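Local coordinates for putative ATP-grasp superfamily protein (Archaeoglobus fulgidus, PDB 3DF7) that is of unknown function but, as a putative member of the ATP-grasp superfamily, probably binds ATP and metal ions, at residues F5-F9 with A10-E14; D61-E64 with K65-K69; T86-K89 with K90-Y94. All blocks are in the same frame, centred on the assembly; numbering follows the deposited sequence.

Contact 1. Residues F5-F9 with A10-E14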
loop_
_atom_site.group_PDB
_atom_site.type_symbol
_atom_site.label_atom_id
_atom_site.label_comp_id
_atom_site.label_asym_id
_atom_site.label_seq_id
_atom_site.Cartn_x
_atom_site.Cartn_y
_atom_site.Cartn_z
ATOM N N PHE A 5 0.594 -14.837 -10.909
ATOM C CA PHE A 5 -0.747 -14.311 -11.117
ATOM C C PHE A 5 -0.739 -12.948 -10.438
ATOM O O PHE A 5 -0.613 -12.861 -9.214
ATOM C CB PHE A 5 -1.811 -15.202 -10.463
ATOM C CG PHE A 5 -3.184 -14.589 -10.451
ATOM C CD1 PHE A 5 -3.814 -14.235 -11.645
ATOM C CD2 PHE A 5 -3.842 -14.343 -9.249
ATOM C CE1 PHE A 5 -5.078 -13.642 -11.642
ATOM C CE2 PHE A 5 -5.108 -13.751 -9.235
ATOM C CZ PHE A 5 -5.725 -13.402 -10.436
ATOM N N LEU A 6 -0.844 -11.892 -11.241
ATOM C CA LEU A 6 -0.849 -10.522 -10.737
ATOM C C LEU A 6 -2.263 -9.959 -10.845
ATOM O O LEU A 6 -2.862 -9.966 -11.923
ATOM C CB LEU A 6 0.112 -9.651 -11.554
ATOM C CG LEU A 6 0.226 -8.189 -11.107
ATOM C CD1 LEU A 6 0.827 -8.158 -9.722
ATOM C CD2 LEU A 6 1.082 -7.384 -12.087
ATOM N N PHE A 7 -2.783 -9.459 -9.729
ATOM C CA PHE A 7 -4.137 -8.917 -9.693
ATOM C C PHE A 7 -4.260 -7.670 -8.811
ATOM O O PHE A 7 -3.809 -7.665 -7.668
ATOM C CB PHE A 7 -5.089 -10.000 -9.167
ATOM C CG PHE A 7 -6.504 -9.528 -8.944
ATOM C CD1 PHE A 7 -7.486 -9.732 -9.912
ATOM C CD2 PHE A 7 -6.857 -8.884 -7.757
ATOM C CE1 PHE A 7 -8.796 -9.303 -9.697
ATOM C CE2 PHE A 7 -8.160 -8.447 -7.532
ATOM C CZ PHE A 7 -9.135 -8.657 -8.506
ATOM N N GLU A 8 -4.868 -6.618 -9.353
ATOM C CA GLU A 8 -5.109 -5.390 -8.589
ATOM C C GLU A 8 -6.602 -5.108 -8.769
ATOM O O GLU A 8 -7.117 -5.139 -9.891
ATOM C CB GLU A 8 -4.254 -4.232 -9.108
ATOM C CG GLU A 8 -4.339 -2.973 -8.249
ATOM C CD GLU A 8 -5.593 -2.169 -8.521
ATOM O OE1 GLU A 8 -5.910 -1.977 -9.713
ATOM O OE2 GLU A 8 -6.254 -1.721 -7.556
ATOM N N PHE A 9 -7.293 -4.842 -7.665
ATOM C CA PHE A 9 -8.742 -4.646 -7.693
ATOM C C PHE A 9 -9.340 -3.631 -8.667
ATOM O O PHE A 9 -10.270 -3.962 -9.398
ATOM C CB PHE A 9 -9.258 -4.353 -6.285
ATOM C CG PHE A 9 -10.741 -4.551 -6.133
ATOM C CD1 PHE A 9 -11.301 -5.824 -6.250
ATOM C CD2 PHE A 9 -11.578 -3.471 -5.884
ATOM C CE1 PHE A 9 -12.678 -6.020 -6.123
ATOM C CE2 PHE A 9 -12.956 -3.652 -5.754
ATOM C CZ PHE A 9 -13.507 -4.929 -5.875
ATOM N N ALA A 10 -8.833 -2.404 -8.683
ATOM C CA ALA A 10 -9.378 -1.396 -9.591
ATOM C C ALA A 10 -9.165 -1.732 -11.066
ATOM O O ALA A 10 -10.028 -1.469 -11.901
ATOM C CB ALA A 10 -8.774 -0.027 -9.287
ATOM N N THR A 11 -8.014 -2.316 -11.375
ATOM C CA THR A 11 -7.658 -2.656 -12.748
ATOM C C THR A 11 -8.257 -3.965 -13.263
ATOM O O THR A 11 -8.558 -4.089 -14.456
ATOM C CB THR A 11 -6.114 -2.734 -12.891
ATOM O OG1 THR A 11 -5.525 -1.528 -12.383
ATOM C CG2 THR A 11 -5.707 -2.913 -14.354
ATOM N N CYS A 12 -8.463 -4.920 -12.362
ATOM C CA CYS A 12 -8.959 -6.240 -12.743
ATOM C C CYS A 12 -10.259 -6.709 -12.091
ATOM O O CYS A 12 -10.835 -7.709 -12.521
ATOM C CB CYS A 12 -7.877 -7.280 -12.431
ATOM S SG CYS A 12 -6.170 -6.711 -12.709
ATOM N N GLY A 13 -10.711 -6.010 -11.059
ATOM C CA GLY A 13 -11.913 -6.443 -10.364
ATOM C C GLY A 13 -13.179 -5.671 -10.670
ATOM O O GLY A 13 -13.614 -5.601 -11.819
ATOM N N GLU A 14 -13.771 -5.104 -9.625
ATOM C CA GLU A 14 -14.999 -4.326 -9.740
ATOM C C GLU A 14 -14.654 -2.879 -10.061
ATOM O O GLU A 14 -13.541 -2.424 -9.803
ATOM C CB GLU A 14 -15.776 -4.378 -8.421
ATOM C CG GLU A 14 -16.300 -5.759 -8.042
ATOM C CD GLU A 14 -17.512 -6.167 -8.862
ATOM O OE1 GLU A 14 -18.527 -5.436 -8.822
ATOM O OE2 GLU A 14 -17.452 -7.212 -9.544
#

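Contact 2. Residues D61-E64 with K65-K69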
loop_
_atom_site.group_PDB
_atom_site.type_symbol
_atom_site.label_atom_id
_atom_site.label_comp_id
_atom_site.label_asym_id
_atom_site.label_seq_id
_atom_site.Cartn_x
_atom_site.Cartn_y
_atom_site.Cartn_z
ATOM N N ASP A 61 -14.509 -13.033 -11.525
ATOM C CA ASP A 61 -15.275 -14.221 -11.166
ATOM C C ASP A 61 -14.596 -15.485 -11.700
ATOM O O ASP A 61 -14.910 -16.595 -11.271
ATOM C CB ASP A 61 -16.702 -14.135 -11.719
ATOM C CG ASP A 61 -17.547 -13.114 -10.988
ATOM O OD1 ASP A 61 -18.750 -12.997 -11.296
ATOM O OD2 ASP A 61 -17.001 -12.423 -10.105
ATOM N N SER A 62 -13.659 -15.313 -12.631
ATOM C CA SER A 62 -12.945 -16.453 -13.211
ATOM C C SER A 62 -11.490 -16.549 -12.749
ATOM O O SER A 62 -10.699 -17.300 -13.330
ATOM C CB SER A 62 -12.970 -16.370 -14.741
ATOM O OG SER A 62 -14.290 -16.458 -15.245
HETATM N N MSE A 63 -11.133 -15.810 -11.700
HETATM C CA MSE A 63 -9.750 -15.831 -11.220
HETATM C C MSE A 63 -9.215 -17.202 -10.790
HETATM O O MSE A 63 -8.011 -17.448 -10.852
HETATM C CB MSE A 63 -9.548 -14.805 -10.099
HETATM C CG MSE A 63 -10.493 -14.904 -8.943
HETATM SE SE MSE A 63 -10.168 -13.431 -7.698
HETATM C CE MSE A 63 -8.456 -13.983 -7.139
ATOM N N GLU A 64 -10.105 -18.101 -10.383
ATOM C CA GLU A 64 -9.692 -19.437 -9.964
ATOM C C GLU A 64 -8.907 -20.109 -11.091
ATOM O O GLU A 64 -7.855 -20.705 -10.860
ATOM C CB GLU A 64 -10.917 -20.299 -9.631
ATOM C CG GLU A 64 -11.986 -19.614 -8.790
ATOM C CD GLU A 64 -12.790 -18.596 -9.582
ATOM O OE1 GLU A 64 -13.352 -18.969 -10.634
ATOM O OE2 GLU A 64 -12.862 -17.426 -9.153
ATOM N N LYS A 65 -9.431 -19.999 -12.310
ATOM C CA LYS A 65 -8.819 -20.597 -13.492
ATOM C C LYS A 65 -7.380 -20.137 -13.714
ATOM O O LYS A 65 -6.550 -20.887 -14.234
ATOM C CB LYS A 65 -9.658 -20.275 -14.731
ATOM C CG LYS A 65 -11.099 -20.755 -14.629
ATOM C CD LYS A 65 -11.169 -22.273 -14.545
ATOM C CE LYS A 65 -12.543 -22.747 -14.103
ATOM N NZ LYS A 65 -12.821 -22.369 -12.684
ATOM N N TYR A 66 -7.092 -18.899 -13.324
ATOM C CA TYR A 66 -5.752 -18.349 -13.473
ATOM C C TYR A 66 -4.864 -18.815 -12.325
ATOM O O TYR A 66 -3.697 -19.151 -12.527
ATOM C CB TYR A 66 -5.811 -16.820 -13.521
ATOM C CG TYR A 66 -6.545 -16.297 -14.734
ATOM C CD1 TYR A 66 -7.939 -16.310 -14.793
ATOM C CD2 TYR A 66 -5.843 -15.825 -15.843
ATOM C CE1 TYR A 66 -8.616 -15.863 -15.929
ATOM C CE2 TYR A 66 -6.511 -15.382 -16.984
ATOM C CZ TYR A 66 -7.894 -15.402 -17.018
ATOM O OH TYR A 66 -8.551 -14.958 -18.138
ATOM N N LEU A 67 -5.424 -18.846 -11.119
ATOM C CA LEU A 67 -4.680 -19.294 -9.946
ATOM C C LEU A 67 -4.242 -20.750 -10.091
ATOM O O LEU A 67 -3.159 -21.128 -9.646
ATOM C CB LEU A 67 -5.541 -19.145 -8.689
ATOM C CG LEU A 67 -5.689 -17.726 -8.140
ATOM C CD1 LEU A 67 -6.804 -17.673 -7.102
ATOM C CD2 LEU A 67 -4.361 -17.290 -7.540
ATOM N N GLU A 68 -5.091 -21.560 -10.718
ATOM C CA GLU A 68 -4.808 -22.980 -10.919
ATOM C C GLU A 68 -3.604 -23.217 -11.829
ATOM O O GLU A 68 -3.006 -24.294 -11.809
ATOM C CB GLU A 68 -6.031 -23.685 -11.520
ATOM C CG GLU A 68 -7.308 -23.549 -10.704
ATOM C CD GLU A 68 -8.504 -24.214 -11.365
ATOM O OE1 GLU A 68 -8.729 -23.983 -12.572
ATOM O OE2 GLU A 68 -9.229 -24.963 -10.674
ATOM N N LYS A 69 -3.252 -22.214 -12.626
ATOM C CA LYS A 69 -2.129 -22.335 -13.551
ATOM C C LYS A 69 -0.932 -21.462 -13.173
ATOM O O LYS A 69 -0.003 -21.295 -13.963
ATOM C CB LYS A 69 -2.591 -21.971 -14.963
ATOM C CG LYS A 69 -3.750 -22.818 -15.489
ATOM C CD LYS A 69 -3.316 -24.252 -15.762
ATOM C CE LYS A 69 -4.470 -25.095 -16.297
ATOM N NZ LYS A 69 -5.566 -25.266 -15.292
#

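Contact 3. Residues T86-K89 with K90-Y94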
loop_
_atom_site.group_PDB
_atom_site.type_symbol
_atom_site.label_atom_id
_atom_site.label_comp_id
_atom_site.label_asym_id
_atom_site.label_seq_id
_atom_site.Cartn_x
_atom_site.Cartn_y
_atom_site.Cartn_z
ATOM N N THR A 86 -10.201 -11.484 2.008
ATOM C CA THR A 86 -10.883 -12.582 1.330
ATOM C C THR A 86 -10.213 -13.011 0.031
ATOM O O THR A 86 -10.110 -14.206 -0.254
ATOM C CB THR A 86 -12.371 -12.241 1.068
ATOM O OG1 THR A 86 -12.471 -11.139 0.158
ATOM C CG2 THR A 86 -13.052 -11.869 2.371
ATOM N N LEU A 87 -9.736 -12.044 -0.748
ATOM C CA LEU A 87 -9.076 -12.365 -2.005
ATOM C C LEU A 87 -7.794 -13.146 -1.749
ATOM O O LEU A 87 -7.512 -14.139 -2.426
ATOM C CB LEU A 87 -8.767 -11.086 -2.786
ATOM C CG LEU A 87 -9.986 -10.337 -3.332
ATOM C CD1 LEU A 87 -9.550 -9.001 -3.908
ATOM C CD2 LEU A 87 -10.676 -11.180 -4.397
ATOM N N THR A 88 -7.024 -12.706 -0.760
ATOM C CA THR A 88 -5.771 -13.375 -0.432
ATOM C C THR A 88 -6.014 -14.777 0.121
ATOM O O THR A 88 -5.341 -15.733 -0.267
ATOM C CB THR A 88 -4.961 -12.565 0.596
ATOM O OG1 THR A 88 -4.732 -11.245 0.087
ATOM C CG2 THR A 88 -3.618 -13.238 0.859
ATOM N N LYS A 89 -6.979 -14.894 1.025
ATOM C CA LYS A 89 -7.305 -16.183 1.631
ATOM C C LYS A 89 -7.688 -17.192 0.549
ATOM O O LYS A 89 -7.349 -18.374 0.635
ATOM C CB LYS A 89 -8.458 -16.013 2.622
ATOM C CG LYS A 89 -8.767 -17.256 3.446
ATOM C CD LYS A 89 -9.895 -16.980 4.426
ATOM C CE LYS A 89 -10.236 -18.217 5.241
ATOM N NZ LYS A 89 -11.386 -17.956 6.143
ATOM N N LYS A 90 -8.393 -16.714 -0.469
ATOM C CA LYS A 90 -8.821 -17.556 -1.580
ATOM C C LYS A 90 -7.611 -17.999 -2.397
ATOM O O LYS A 90 -7.479 -19.173 -2.744
ATOM C CB LYS A 90 -9.800 -16.783 -2.474
ATOM C CG LYS A 90 -10.214 -17.518 -3.744
ATOM C CD LYS A 90 -11.223 -16.707 -4.551
ATOM C CE LYS A 90 -11.614 -17.423 -5.834
ATOM N NZ LYS A 90 -12.693 -16.696 -6.562
ATOM N N ALA A 91 -6.722 -17.056 -2.690
ATOM C CA ALA A 91 -5.527 -17.351 -3.472
ATOM C C ALA A 91 -4.554 -18.302 -2.766
ATOM O O ALA A 91 -3.944 -19.155 -3.406
ATOM C CB ALA A 91 -4.818 -16.049 -3.834
ATOM N N GLU A 92 -4.415 -18.160 -1.452
ATOM C CA GLU A 92 -3.505 -19.004 -0.679
ATOM C C GLU A 92 -3.716 -20.497 -0.912
ATOM O O GLU A 92 -2.789 -21.290 -0.776
ATOM C CB GLU A 92 -3.657 -18.720 0.816
ATOM C CG GLU A 92 -3.258 -17.320 1.233
ATOM C CD GLU A 92 -3.420 -17.107 2.722
ATOM O OE1 GLU A 92 -4.489 -17.476 3.257
ATOM O OE2 GLU A 92 -2.487 -16.568 3.353
ATOM N N LYS A 93 -4.944 -20.870 -1.249
ATOM C CA LYS A 93 -5.291 -22.265 -1.483
ATOM C C LYS A 93 -4.671 -22.817 -2.766
ATOM O O LYS A 93 -4.692 -24.028 -2.989
ATOM C CB LYS A 93 -6.818 -22.403 -1.545
ATOM C CG LYS A 93 -7.350 -23.827 -1.708
ATOM C CD LYS A 93 -7.179 -24.676 -0.443
ATOM C CE LYS A 93 -5.763 -25.215 -0.294
ATOM N NZ LYS A 93 -5.615 -26.038 0.940
ATOM N N TYR A 94 -4.101 -21.943 -3.596
ATOM C CA TYR A 94 -3.522 -22.377 -4.867
ATOM C C TYR A 94 -2.009 -22.392 -5.029
ATOM O O TYR A 94 -1.440 -23.415 -5.405
ATOM C CB TYR A 94 -4.111 -21.561 -6.018
ATOM C CG TYR A 94 -5.593 -21.746 -6.187
ATOM C CD1 TYR A 94 -6.495 -21.030 -5.406
ATOM C CD2 TYR A 94 -6.099 -22.670 -7.101
ATOM C CE1 TYR A 94 -7.867 -21.229 -5.527
ATOM C CE2 TYR A 94 -7.471 -22.880 -7.227
ATOM C CZ TYR A 94 -8.345 -22.157 -6.437
ATOM O OH TYR A 94 -9.700 -22.367 -6.540
#

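Contact 1. Residues F5-F9 with A10-E14
Glu8 OE1 is gripped by two groups of Thr11: the backbone N at 2.7 Å and the hydroxyl OG1, also at 2.7 Å, which donates nearly in line with the C-O bond of the carboxylate. Thr11 N approaches on the syn side, 32° out of the carboxylate plane, and Ala10 N reaches the second oxygen, Glu8 OE2, from above that plane at 2.9 Å. Three donors from two residues thus fix the tilt of the carboxylate. The bend of the Glu8 chain at chi2 (-80°) turns the group back over the amides of the first helical turn. Glu8 therefore acts as the N-cap of helix 9-12 at a strand-to-helix junction, the C-terminal end of inner parallel strand 3-8. An acetate ion lies close to the Glu8 side chain.

The backbone closes the turn with Cys12 N bonded to Glu8 O at 2.8 Å and Gly13 N bonded to Phe9 O. Glu8 N also points almost straight at Cys12 SG (N-H...S angle 175°), though at 3.6 Å the bond is weak. The same cysteine sets its CB 3.5 Å from Phe7 CE1, with SG 4.9 Å from the ring centroid in an oblique sulfur-aromatic contact. Beyond the helix, Glu14 N sits over one face of the Phe9 ring, offset toward its rim, while Glu14 CB meets Phe9 CZ at 3.5 Å.

Contact 2. Residues D61-E64 with K65-K69
Met63 and Leu67 lie side by side and point the same way, one helical turn apart, with Met63 CE 4.0 Å from Leu67 CD1. Met63 is a selenomethionine whose CG stands between the backbone N and the carbonyl carbon (chi1 54°), and its chain bends at chi3 to bring the methyl group back alongside the leucine. Both side chains touch Phe5 of strand 3-8, so this parallel pair marks the inward flank of the helix.

Tyr66 is turned differently. Its ring presents an edge to the backbone of the preceding turn: Ser62 O lies near the ring plane, 3.3 Å from Tyr66 CD1, a geometry that brings the aromatic C-H edge to the carbonyl. The phenol end is held by Asp58 through OH, and the ring also meets Phe44 with the two planes at about 60°.

On another flank, Glu64 and Lys65 run across each other at a slant. Glu64 OE1 and Lys65 NZ are 4.0 Å apart, too far for a salt bridge, although the opposite charges probably attract; the stronger partner of the carboxylate is Lys90, which forms a salt bridge with OE2. Glu68, with its chain extended beyond CG, sets CG 2.9 Å from Glu64 O.

The backbone supplies the frame. Leu67 N bonds to Met63 O at 3.0 Å with an N-H...O angle of 163°, and Glu68 N bonds to Glu64 O at 2.9 Å. Tyr66 N makes a weak i to i+3 bond to Met63 O, and Lys65 N another to Ser62 O. The i to i+4 bonds of Leu67 N and Glu68 N, with apolar residues on the sheet side and charged ones on another, are typical of a short amphipathic helix packed against a parallel beta-sheet.

Contact 3. Residues T86-K89 with K90-Y94
Glu92 reaches back to Thr88 and Lys89 near the end of helix 83-92, the connecting helix of the beta-alpha-beta unit formed with strands 72-76 and 96-97. Its CB lies 3.6 Å from Thr88 O, with Lys89 O at a similar distance. With CG anti to the carbonyl carbon (chi1 -64°), the next atom stays over the preceding turn: Glu92 CG is 3.0 Å from Thr88 O and 4.1 Å from the methyl Thr88 CG2. The two side chains meet at a slant through this methyl and methylene, while the threonine hydroxyl turns to Leu84 O. Farther out, Glu92 CD lies 3.8 Å from Thr88 O and 4.1 Å from Lys89 CA, and the tip atom OE1 lies 3.5 Å from Lys89 CA. That oxygen also bonds to Ser102 OG, tying this flank of the helix to the start of helix 102-108.

The backbone beneath is regular: Glu92 N bonds to Thr88 O at 2.9 Å with an N-H...O angle of 157°, preceded by equivalent bonds from Ala91 N to Leu87 O and from Lys90 N to Thr86 O. Ala91 and Leu87 both touch Ile75 of the sheet. Lys90 instead extends its fully stretched chain toward helix 63-67, to its salt-bridge partner Glu64. At the root of that chain, Lys90 CB sits 3.4 Å from Thr86 O.

In the fold
All three contacts belong to the parallel sheet of strands 40-42, 3-8, 72-76 and 96-97 or to the helices packed on it. Contact 1 is largely buried and lies where a strand runs into a helix, with a carboxylate capping backbone amides; contacts 2 and 3 are partly buried turns of two neighbouring helices, held by backbone bonds and flanked by charged side chains. Phe5 of contact 1 packs on Leu67 of contact 2, CD2 to CD2 at 3.4 Å, whereas Phe7 meets Leu87 of contact 3. The two helices are joined directly by the Glu64 OE2 to Lys90 NZ salt bridge (2.7 Å) and by Tyr94 against Leu67 and Glu68.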